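Local coordinates for transcriptional regulatory protein RcsB (Escherichia coli, PDB 5I4C) that serves as the response regulator of the Rcs phosphorelay, binding regulatory DNA to control genes for capsule synthesis, biofilm formation and cell division, at residues A[82-87]-A[121-126]; A[96-99]-A[105-108]; A[69-74]-A[101-106]. One frame throughout, in Å; residues are numbered along the deposited sequence.

Interaction 1 (A[82-87]-A[121-126]); sequences SIIVLT and AALQKG
L123 contributes the greatest buried surface to this contact, with I84 and S82 as its partners, and together they illustrate how a helix is seated on the central parallel sheet of the (βα)5 receiver fold. The strand 82-87 is an inner strand of that sheet, between 52-56 and 105-108, and helix 112-124 covers the face on which S82 and I84 emerge; I83, between them, points away from it. L123 lies in the last turn of the helix and is nearest S82, the two CA atoms being 8.3 Å apart. With chi1 at -96°, off a staggered value, L123 directs its CD2 branch at the strand, its side chain meeting that of I84 at an oblique angle. The same leucine also rests on V52 of the adjoining strand, while I84 packs against A119 and L120 one turn earlier in the helix. Just beyond L123 the helix stops in a Schellman motif, with G126 at positive phi as the C-prime residue and its N bonded to the L123 carbonyl. The touching itself falls to one methyl group: L123 CD2 meets I84 CD1 at 3.8 Å and I84 CG1 at 4.0 Å, with S82 CB at 4.1 Å.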
ATOM      1  N   SER A  82      -9.567   7.603  20.288  1.00 28.67           N
ATOM      2  CA  SER A  82      -9.056   8.683  19.436  1.00 27.99           C
ATOM      3  C   SER A  82      -9.032   8.113  18.070  1.00 26.73           C
ATOM      4  O   SER A  82      -8.833   6.926  17.894  1.00 26.13           O
ATOM      5  CB  SER A  82      -7.683   9.112  19.860  1.00 28.34           C
ATOM      6  OG  SER A  82      -7.691   9.635  21.160  1.00 29.22           O
ATOM      7  N   ILE A  83      -9.287   8.935  17.092  1.00 25.83           N
ATOM      8  CA  ILE A  83      -9.373   8.454  15.737  1.00 25.17           C
ATOM      9  C   ILE A  83      -8.485   9.274  14.814  1.00 24.99           C
ATOM     10  O   ILE A  83      -8.528  10.515  14.851  1.00 26.56           O
ATOM     11  CB  ILE A  83     -10.783   8.567  15.226  1.00 26.50           C
ATOM     12  CG1 ILE A  83     -11.708   7.730  16.057  1.00 26.54           C
ATOM     13  CG2 ILE A  83     -10.859   8.131  13.759  1.00 25.86           C
ATOM     14  CD1 ILE A  83     -13.142   8.089  15.736  1.00 28.32           C
ATOM     15  N   ILE A  84      -7.627   8.573  14.101  1.00 23.40           N
ATOM     16  CA  ILE A  84      -6.914   9.087  12.955  1.00 24.08           C
ATOM     17  C   ILE A  84      -7.489   8.497  11.692  1.00 24.69           C
ATOM     18  O   ILE A  84      -7.484   7.258  11.505  1.00 25.20           O
ATOM     19  CB  ILE A  84      -5.423   8.814  13.008  1.00 24.94           C
ATOM     20  CG1 ILE A  84      -4.811   9.519  14.224  1.00 26.82           C
ATOM     21  CG2 ILE A  84      -4.728   9.317  11.726  1.00 25.42           C
ATOM     22  CD1 ILE A  84      -3.361   9.130  14.480  1.00 29.19           C
ATOM     23  N   VAL A  85      -7.956   9.399  10.820  1.00 24.16           N
ATOM     24  CA  VAL A  85      -8.446   9.036   9.499  1.00 26.13           C
ATOM     25  C   VAL A  85      -7.299   9.020   8.475  1.00 26.14           C
ATOM     26  O   VAL A  85      -6.551   9.955   8.420  1.00 26.93           O
ATOM     27  CB  VAL A  85      -9.593   9.956   9.065  1.00 28.27           C
ATOM     28  CG1 VAL A  85      -9.959   9.801   7.596  1.00 30.91           C
ATOM     29  CG2 VAL A  85     -10.815   9.598   9.917  1.00 28.98           C
ATOM     30  N   LEU A  86      -7.243   7.962   7.672  1.00 24.33           N
ATOM     31  CA  LEU A  86      -6.363   7.827   6.515  1.00 26.75           C
ATOM     32  C   LEU A  86      -7.126   8.243   5.275  1.00 28.13           C
ATOM     33  O   LEU A  86      -8.207   7.693   5.010  1.00 27.61           O
ATOM     34  CB  LEU A  86      -5.959   6.339   6.322  1.00 28.69           C
ATOM     35  CG  LEU A  86      -5.179   5.683   7.462  1.00 28.83           C
ATOM     36  CD1 LEU A  86      -4.965   4.181   7.201  1.00 30.07           C
ATOM     37  CD2 LEU A  86      -3.863   6.442   7.644  1.00 30.58           C
ATOM     38  N   THR A  87      -6.614   9.214   4.541  1.00 28.10           N
ATOM     39  CA  THR A  87      -7.362   9.731   3.450  1.00 31.99           C
ATOM     40  C   THR A  87      -6.601   9.619   2.134  1.00 33.22           C
ATOM     41  O   THR A  87      -5.386   9.767   2.057  1.00 30.80           O
ATOM     42  CB  THR A  87      -7.869  11.153   3.760  1.00 33.56           C
ATOM     43  OG1 THR A  87      -8.789  11.475   2.745  1.00 39.87           O
ATOM     44  CG2 THR A  87      -6.786  12.144   3.819  1.00 33.09           C
ATOM     45  N   ALA A 121       2.720  10.983  17.831  1.00 33.02           N
ATOM     46  CA  ALA A 121       3.425  11.900  18.807  1.00 33.95           C
ATOM     47  C   ALA A 121       2.586  13.107  19.172  1.00 34.03           C
ATOM     48  O   ALA A 121       2.524  13.499  20.331  1.00 33.58           O
ATOM     49  CB  ALA A 121       4.745  12.368  18.239  1.00 36.70           C
ATOM     50  N   ALA A 122       1.926  13.701  18.173  1.00 32.34           N
ATOM     51  CA  ALA A 122       1.030  14.836  18.420  1.00 32.13           C
ATOM     52  C   ALA A 122      -0.090  14.433  19.349  1.00 33.19           C
ATOM     53  O   ALA A 122      -0.410  15.157  20.352  1.00 31.01           O
ATOM     54  CB  ALA A 122       0.449  15.375  17.120  1.00 31.47           C
ATOM     55  N   LEU A 123      -0.747  13.329  18.997  1.00 33.12           N
ATOM     56  CA  LEU A 123      -1.804  12.778  19.859  1.00 34.25           C
ATOM     57  C   LEU A 123      -1.368  12.568  21.297  1.00 37.01           C
ATOM     58  O   LEU A 123      -2.132  12.853  22.265  1.00 35.35           O
ATOM     59  CB  LEU A 123      -2.330  11.450  19.342  1.00 35.37           C
ATOM     60  CG  LEU A 123      -3.588  11.632  18.503  1.00 37.58           C
ATOM     61  CD1 LEU A 123      -3.415  12.588  17.321  1.00 36.91           C
ATOM     62  CD2 LEU A 123      -4.151  10.276  18.059  1.00 39.03           C
ATOM     63  N   GLN A 124      -0.191  11.992  21.454  1.00 39.48           N
ATOM     64  CA  GLN A 124       0.379  11.862  22.789  1.00 43.54           C
ATOM     65  C   GLN A 124       0.496  13.171  23.580  1.00 44.21           C
ATOM     66  O   GLN A 124       0.477  13.127  24.767  1.00 45.56           O
ATOM     67  CB  GLN A 124       1.764  11.242  22.728  1.00 47.27           C
ATOM     68  CG  GLN A 124       1.706   9.768  22.894  1.00 51.26           C
ATOM     69  CD  GLN A 124       2.798   9.209  23.737  1.00 56.55           C
ATOM     70  OE1 GLN A 124       3.884   9.796  23.840  1.00 63.99           O
ATOM     71  NE2 GLN A 124       2.566   8.022  24.266  1.00 57.34           N
ATOM     72  N   LYS A 125       0.641  14.309  22.929  1.00 40.51           N
ATOM     73  CA  LYS A 125       0.680  15.577  23.590  1.00 42.68           C
ATOM     74  C   LYS A 125      -0.693  16.208  23.733  1.00 41.55           C
ATOM     75  O   LYS A 125      -0.788  17.394  24.002  1.00 39.37           O
ATOM     76  CB  LYS A 125       1.637  16.474  22.790  1.00 44.82           C
ATOM     77  CG  LYS A 125       3.036  15.876  22.833  1.00 48.55           C
ATOM     78  CD  LYS A 125       4.115  16.801  22.314  1.00 51.95           C
ATOM     79  CE  LYS A 125       4.186  16.784  20.793  1.00 52.48           C
ATOM     80  NZ  LYS A 125       5.259  17.647  20.178  1.00 55.63           N
ATOM     81  N   GLY A 126      -1.748  15.430  23.482  1.00 39.36           N
ATOM     82  CA  GLY A 126      -3.092  15.955  23.291  1.00 39.93           C
ATOM     83  C   GLY A 126      -3.344  16.996  22.199  1.00 39.25           C
ATOM     84  O   GLY A 126      -4.178  17.852  22.395  1.00 40.07           O
TER

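Interaction 2 (A[96-99]-A[105-108])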
ATOM      1  N   SER A  96     -13.566  18.528   5.965  1.00 67.92           N
ATOM      2  CA  SER A  96     -14.468  19.373   6.755  1.00 65.36           C
ATOM      3  C   SER A  96     -15.486  18.524   7.513  1.00 57.15           C
ATOM      4  O   SER A  96     -15.609  18.598   8.750  1.00 55.38           O
ATOM      5  CB  SER A  96     -15.156  20.415   5.820  1.00 66.20           C
ATOM      6  OG  SER A  96     -16.223  21.095   6.460  1.00 70.53           O
ATOM      7  N   ALA A  97     -16.182  17.694   6.752  1.00 57.57           N
ATOM      8  CA  ALA A  97     -17.253  16.872   7.272  1.00 58.52           C
ATOM      9  C   ALA A  97     -16.771  16.080   8.492  1.00 59.90           C
ATOM     10  O   ALA A  97     -17.368  16.120   9.579  1.00 59.82           O
ATOM     11  CB  ALA A  97     -17.741  15.960   6.166  1.00 62.09           C
ATOM     12  N   VAL A  98     -15.626  15.433   8.312  1.00 61.22           N
ATOM     13  CA  VAL A  98     -15.034  14.626   9.349  1.00 62.11           C
ATOM     14  C   VAL A  98     -14.362  15.456  10.473  1.00 59.35           C
ATOM     15  O   VAL A  98     -14.485  15.096  11.657  1.00 52.98           O
ATOM     16  CB  VAL A  98     -14.078  13.543   8.739  1.00 67.23           C
ATOM     17  CG1 VAL A  98     -12.703  14.093   8.340  1.00 64.74           C
ATOM     18  CG2 VAL A  98     -13.935  12.384   9.708  1.00 70.26           C
ATOM     19  N   LEU A  99     -13.660  16.538  10.116  1.00 58.05           N
ATOM     20  CA  LEU A  99     -13.086  17.422  11.141  1.00 58.13           C
ATOM     21  C   LEU A  99     -14.151  17.991  12.075  1.00 57.29           C
ATOM     22  O   LEU A  99     -13.903  18.067  13.257  1.00 60.44           O
ATOM     23  CB  LEU A  99     -12.234  18.539  10.552  1.00 57.75           C
ATOM     24  CG  LEU A  99     -10.840  18.060  10.089  1.00 59.23           C
ATOM     25  CD1 LEU A  99     -10.146  18.991   9.064  1.00 59.20           C
ATOM     26  CD2 LEU A  99      -9.927  17.787  11.293  1.00 58.38           C
ATOM     27  N   GLY A 105      -7.038  13.199  14.133  1.00 25.12           N
ATOM     28  CA  GLY A 105      -6.003  13.291  13.149  1.00 24.85           C
ATOM     29  C   GLY A 105      -6.480  12.893  11.821  1.00 24.92           C
ATOM     30  O   GLY A 105      -7.482  12.127  11.710  1.00 25.45           O
ATOM     31  N   ILE A 106      -5.818  13.468  10.816  1.00 25.47           N
ATOM     32  CA  ILE A 106      -6.013  13.103   9.423  1.00 25.39           C
ATOM     33  C   ILE A 106      -4.640  12.958   8.807  1.00 24.92           C
ATOM     34  O   ILE A 106      -3.818  13.822   8.948  1.00 25.23           O
ATOM     35  CB  ILE A 106      -6.847  14.150   8.598  1.00 27.96           C
ATOM     36  CG1 ILE A 106      -8.259  14.244   9.141  1.00 31.13           C
ATOM     37  CG2 ILE A 106      -6.889  13.695   7.146  1.00 27.37           C
ATOM     38  CD1 ILE A 106      -9.017  15.437   8.641  1.00 34.92           C
ATOM     39  N   VAL A 107      -4.396  11.850   8.142  1.00 25.61           N
ATOM     40  CA  VAL A 107      -3.090  11.569   7.497  1.00 25.79           C
ATOM     41  C   VAL A 107      -3.341  11.126   6.089  1.00 26.09           C
ATOM     42  O   VAL A 107      -4.194  10.269   5.886  1.00 25.46           O
ATOM     43  CB  VAL A 107      -2.402  10.417   8.260  1.00 27.55           C
ATOM     44  CG1 VAL A 107      -1.186   9.830   7.502  1.00 27.72           C
ATOM     45  CG2 VAL A 107      -1.984  10.954   9.625  1.00 28.24           C
ATOM     46  N   LEU A 108      -2.563  11.619   5.144  1.00 25.94           N
ATOM     47  CA  LEU A 108      -2.670  11.119   3.790  1.00 27.46           C
ATOM     48  C   LEU A 108      -2.163   9.701   3.779  1.00 27.47           C
ATOM     49  O   LEU A 108      -1.036   9.435   4.177  1.00 26.88           O
ATOM     50  CB  LEU A 108      -1.904  11.949   2.794  1.00 28.84           C
ATOM     51  CG  LEU A 108      -2.294  13.394   2.737  1.00 31.02           C
ATOM     52  CD1 LEU A 108      -1.393  14.164   1.750  1.00 33.48           C
ATOM     53  CD2 LEU A 108      -3.744  13.438   2.324  1.00 32.26           C
TER
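I106 reaches from the strand 105-108 to the last turn of helix 92-99, where V98 and L99 receive it, a compact example of one methyl group serving two neighbouring helical residues. The backbones stay well apart, the CA atoms of L99 and G105 being 8.4 Å from each other, and the interval is bridged by apolar side chains. In I106 the CG1 branch lies anti to the carbonyl carbon (chi1 -64°), and a nearly extended chi2 of 166° carries CD1 out to the helix, so that the delta methyl makes all the closest approaches on the strand side. The first bond of L99 does not aim at the strand, but the end of the side chain comes closer, lies across I106 at an angle and presents its fork: I106 CD1 is 3.5 Å from L99 CG, with L99 CD2 at 3.7 Å and L99 CD1 at 3.8 Å. The methyl is thus set against the branch point and touches both arms of the leucine. V98 comes differently. Its CG1 stands between the backbone N and the carbonyl carbon, at a chi1 of 79°, and from there it meets I106 CD1 head on, methyl to methyl, at 3.9 Å. V98 is buried and also packs on I103, whereas L99 lies at the solvent-exposed edge of the contact, so the isoleucine spans from the interior to the margin. T87 of the neighbouring strand touches I106 as well. The arrangement is that of the closing half of a beta-alpha-beta crossover, in which helix 92-99 packs back onto the very strand it leads into; here the unit runs from strand 82-87 to 105-108, the last crossover of the CheY-like receiver fold.

Interaction 3 (A[69-74]-A[101-106])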
ATOM      1  N   THR A  69     -20.896   7.918   8.625  1.00 33.19           N
ATOM      2  CA  THR A  69     -21.741   6.974   9.357  1.00 32.77           C
ATOM      3  C   THR A  69     -20.969   6.129  10.326  1.00 30.58           C
ATOM      4  O   THR A  69     -21.301   6.048  11.473  1.00 29.33           O
ATOM      5  CB  THR A  69     -22.441   6.092   8.322  1.00 34.68           C
ATOM      6  OG1 THR A  69     -23.263   6.929   7.523  1.00 35.38           O
ATOM      7  CG2 THR A  69     -23.289   5.009   8.954  1.00 36.45           C
ATOM      8  N   LEU A  70     -19.820   5.635   9.892  1.00 29.67           N
ATOM      9  CA  LEU A  70     -18.975   4.829  10.760  1.00 26.81           C
ATOM     10  C   LEU A  70     -18.362   5.698  11.834  1.00 27.58           C
ATOM     11  O   LEU A  70     -18.355   5.310  12.995  1.00 27.04           O
ATOM     12  CB  LEU A  70     -17.871   4.188   9.936  1.00 27.01           C
ATOM     13  CG  LEU A  70     -16.906   3.344  10.776  1.00 27.45           C
ATOM     14  CD1 LEU A  70     -17.622   2.200  11.508  1.00 26.99           C
ATOM     15  CD2 LEU A  70     -15.782   2.867   9.899  1.00 27.80           C
ATOM     16  N   ILE A  71     -17.896   6.870  11.482  1.00 27.59           N
ATOM     17  CA  ILE A  71     -17.376   7.752  12.533  1.00 30.47           C
ATOM     18  C   ILE A  71     -18.365   8.076  13.625  1.00 30.16           C
ATOM     19  O   ILE A  71     -18.024   8.046  14.819  1.00 29.87           O
ATOM     20  CB  ILE A  71     -16.779   9.056  11.990  1.00 34.15           C
ATOM     21  CG1 ILE A  71     -15.551   8.812  11.115  1.00 33.62           C
ATOM     22  CG2 ILE A  71     -16.362   9.998  13.140  1.00 36.46           C
ATOM     23  CD1 ILE A  71     -14.734   7.653  11.567  1.00 35.13           C
ATOM     24  N   LYS A  72     -19.563   8.400  13.231  1.00 32.54           N
ATOM     25  CA  LYS A  72     -20.663   8.672  14.176  1.00 32.91           C
ATOM     26  C   LYS A  72     -20.945   7.489  15.074  1.00 30.44           C
ATOM     27  O   LYS A  72     -21.137   7.630  16.265  1.00 30.74           O
ATOM     28  CB  LYS A  72     -21.936   8.997  13.399  1.00 36.23           C
ATOM     29  CG  LYS A  72     -21.967  10.394  12.852  1.00 41.40           C
ATOM     30  CD  LYS A  72     -23.238  10.617  12.023  1.00 46.04           C
ATOM     31  CE  LYS A  72     -23.962  11.834  12.521  1.00 52.36           C
ATOM     32  NZ  LYS A  72     -24.875  12.279  11.464  1.00 58.61           N
ATOM     33  N   TYR A  73     -20.986   6.317  14.502  1.00 29.51           N
ATOM     34  CA  TYR A  73     -21.097   5.091  15.278  1.00 28.76           C
ATOM     35  C   TYR A  73     -19.991   4.985  16.356  1.00 27.18           C
ATOM     36  O   TYR A  73     -20.286   4.797  17.554  1.00 25.18           O
ATOM     37  CB  TYR A  73     -21.140   3.846  14.357  1.00 29.63           C
ATOM     38  CG  TYR A  73     -21.463   2.604  15.134  1.00 31.49           C
ATOM     39  CD1 TYR A  73     -20.468   1.959  15.875  1.00 31.87           C
ATOM     40  CD2 TYR A  73     -22.795   2.153  15.281  1.00 33.89           C
ATOM     41  CE1 TYR A  73     -20.750   0.886  16.696  1.00 31.30           C
ATOM     42  CE2 TYR A  73     -23.079   1.027  16.073  1.00 35.32           C
ATOM     43  CZ  TYR A  73     -22.053   0.406  16.773  1.00 33.74           C
ATOM     44  OH  TYR A  73     -22.235  -0.644  17.586  1.00 34.88           O
ATOM     45  N   ILE A  74     -18.744   5.135  15.949  1.00 26.20           N
ATOM     46  CA  ILE A  74     -17.589   4.998  16.887  1.00 26.28           C
ATOM     47  C   ILE A  74     -17.588   6.097  17.953  1.00 27.52           C
ATOM     48  O   ILE A  74     -17.317   5.818  19.153  1.00 26.77           O
ATOM     49  CB  ILE A  74     -16.259   4.963  16.124  1.00 27.54           C
ATOM     50  CG1 ILE A  74     -16.239   3.727  15.227  1.00 28.80           C
ATOM     51  CG2 ILE A  74     -15.084   4.877  17.083  1.00 26.38           C
ATOM     52  CD1 ILE A  74     -15.159   3.706  14.238  1.00 30.94           C
ATOM     53  N   LEU A 101     -16.488  16.428  13.273  1.00 52.42           N
ATOM     54  CA  LEU A 101     -16.893  15.400  14.220  1.00 51.50           C
ATOM     55  C   LEU A 101     -15.876  15.302  15.369  1.00 49.60           C
ATOM     56  O   LEU A 101     -16.059  14.524  16.310  1.00 53.61           O
ATOM     57  CB  LEU A 101     -17.129  14.039  13.496  1.00 53.56           C
ATOM     58  CG  LEU A 101     -18.251  13.999  12.435  1.00 55.12           C
ATOM     59  CD1 LEU A 101     -18.355  12.638  11.763  1.00 57.11           C
ATOM     60  CD2 LEU A 101     -19.600  14.405  13.024  1.00 55.45           C
ATOM     61  N   ASP A 102     -14.810  16.081  15.303  1.00 45.77           N
ATOM     62  CA  ASP A 102     -13.875  16.198  16.432  1.00 46.23           C
ATOM     63  C   ASP A 102     -13.020  14.932  16.524  1.00 42.78           C
ATOM     64  O   ASP A 102     -12.731  14.386  17.573  1.00 43.13           O
ATOM     65  CB  ASP A 102     -14.577  16.578  17.776  1.00 52.04           C
ATOM     66  CG  ASP A 102     -13.576  17.121  18.844  1.00 56.15           C
ATOM     67  OD1 ASP A 102     -12.697  17.946  18.515  1.00 61.64           O
ATOM     68  OD2 ASP A 102     -13.619  16.671  20.004  1.00 60.39           O
ATOM     69  N   ILE A 103     -12.545  14.514  15.380  1.00 38.74           N
ATOM     70  CA  ILE A 103     -11.531  13.476  15.362  1.00 35.58           C
ATOM     71  C   ILE A 103     -10.154  14.076  15.632  1.00 33.16           C
ATOM     72  O   ILE A 103      -9.959  15.280  15.586  1.00 35.06           O
ATOM     73  CB  ILE A 103     -11.614  12.656  14.071  1.00 35.90           C
ATOM     74  CG1 ILE A 103     -11.469  13.500  12.834  1.00 35.82           C
ATOM     75  CG2 ILE A 103     -12.954  11.931  14.016  1.00 35.78           C
ATOM     76  CD1 ILE A 103     -10.519  12.881  11.914  1.00 38.31           C
ATOM     77  N   GLU A 104      -9.183  13.235  15.920  1.00 28.71           N
ATOM     78  CA  GLU A 104      -7.915  13.695  16.365  1.00 28.87           C
ATOM     79  C   GLU A 104      -6.888  13.882  15.251  1.00 28.74           C
ATOM     80  O   GLU A 104      -5.952  14.672  15.393  1.00 30.13           O
ATOM     81  CB  GLU A 104      -7.370  12.763  17.443  1.00 28.19           C
ATOM     82  CG  GLU A 104      -8.062  12.940  18.771  1.00 31.60           C
ATOM     83  CD  GLU A 104      -9.467  12.338  18.820  1.00 33.10           C
ATOM     84  OE1 GLU A 104      -9.880  11.529  17.954  1.00 31.11           O
ATOM     85  OE2 GLU A 104     -10.187  12.713  19.735  1.00 34.96           O
ATOM     86  N   GLY A 105      -7.038  13.199  14.133  1.00 25.12           N
ATOM     87  CA  GLY A 105      -6.003  13.291  13.149  1.00 24.85           C
ATOM     88  C   GLY A 105      -6.480  12.893  11.821  1.00 24.92           C
ATOM     89  O   GLY A 105      -7.482  12.127  11.710  1.00 25.45           O
ATOM     90  N   ILE A 106      -5.818  13.468  10.816  1.00 25.47           N
ATOM     91  CA  ILE A 106      -6.013  13.103   9.423  1.00 25.39           C
ATOM     92  C   ILE A 106      -4.640  12.958   8.807  1.00 24.92           C
ATOM     93  O   ILE A 106      -3.818  13.822   8.948  1.00 25.23           O
ATOM     94  CB  ILE A 106      -6.847  14.150   8.598  1.00 27.96           C
ATOM     95  CG1 ILE A 106      -8.259  14.244   9.141  1.00 31.13           C
ATOM     96  CG2 ILE A 106      -6.889  13.695   7.146  1.00 27.37           C
ATOM     97  CD1 ILE A 106      -9.017  15.437   8.641  1.00 34.92           C
TER
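The backbones of helix 67-77 and the loop entering the strand 105-108 come closest at K72 and L101, with CA atoms 7.7 Å apart, while D102, with positive phi, turns the chain just after helix 92-99. L101 and I103, on the two sides of that turn, both face the helix and share I71 as their main partner. An extended chi2 of 178° sends L101 CD1 forward to lie 3.6 Å from I71 CG2 and 3.9 Å from I71 CB. From beyond the turn, I103 CG2 comes within 4.0 Å of the same I71 CG2, the two isoleucine side chains crossing at roughly a right angle. I71 offers this methyl because its CG1 is turned to lie beside the backbone N (chi1 -64°), placing CG2 opposite that nitrogen. K72 takes a lesser part at the exposed edge, through the aliphatic CG alone, 4.4 Å from L101 CD1. Polar anchoring comes from just outside: D102 OD1 forms a salt bridge with K128 NZ, which also bonds the I103 carbonyl, and D102 O has a weak bond to K75 NZ of helix 67-77. Residues 69-74 and 101-106 themselves meet through carbon alone, so their contact depends on shape and apolar burial.

The three contacts sit 9 to 11 Å apart, centre to centre, and show a sheet packed on both faces: helix 112-124 in interaction 1, helices 92-99 and 67-77 in interactions 2 and 3. Backbone pairing joins 82-87 to 105-108, V85 N bonding G105 O and V85 O bonding V107 N, each at 2.9 Å; E104 OE1 adds a side-chain bond to I83 N at 2.8 Å. Interactions 2 and 3 overlap at G105 and I106, though there only I106 touches, in interaction 2; V98 CG2 nears I71 CG1 at 4.2 Å. All are packing within the unphosphorylated receiver domain of this longer DNA-binding protein, whose predicted phosphorylation site, D56, ends strand 52-56, beside 82-87.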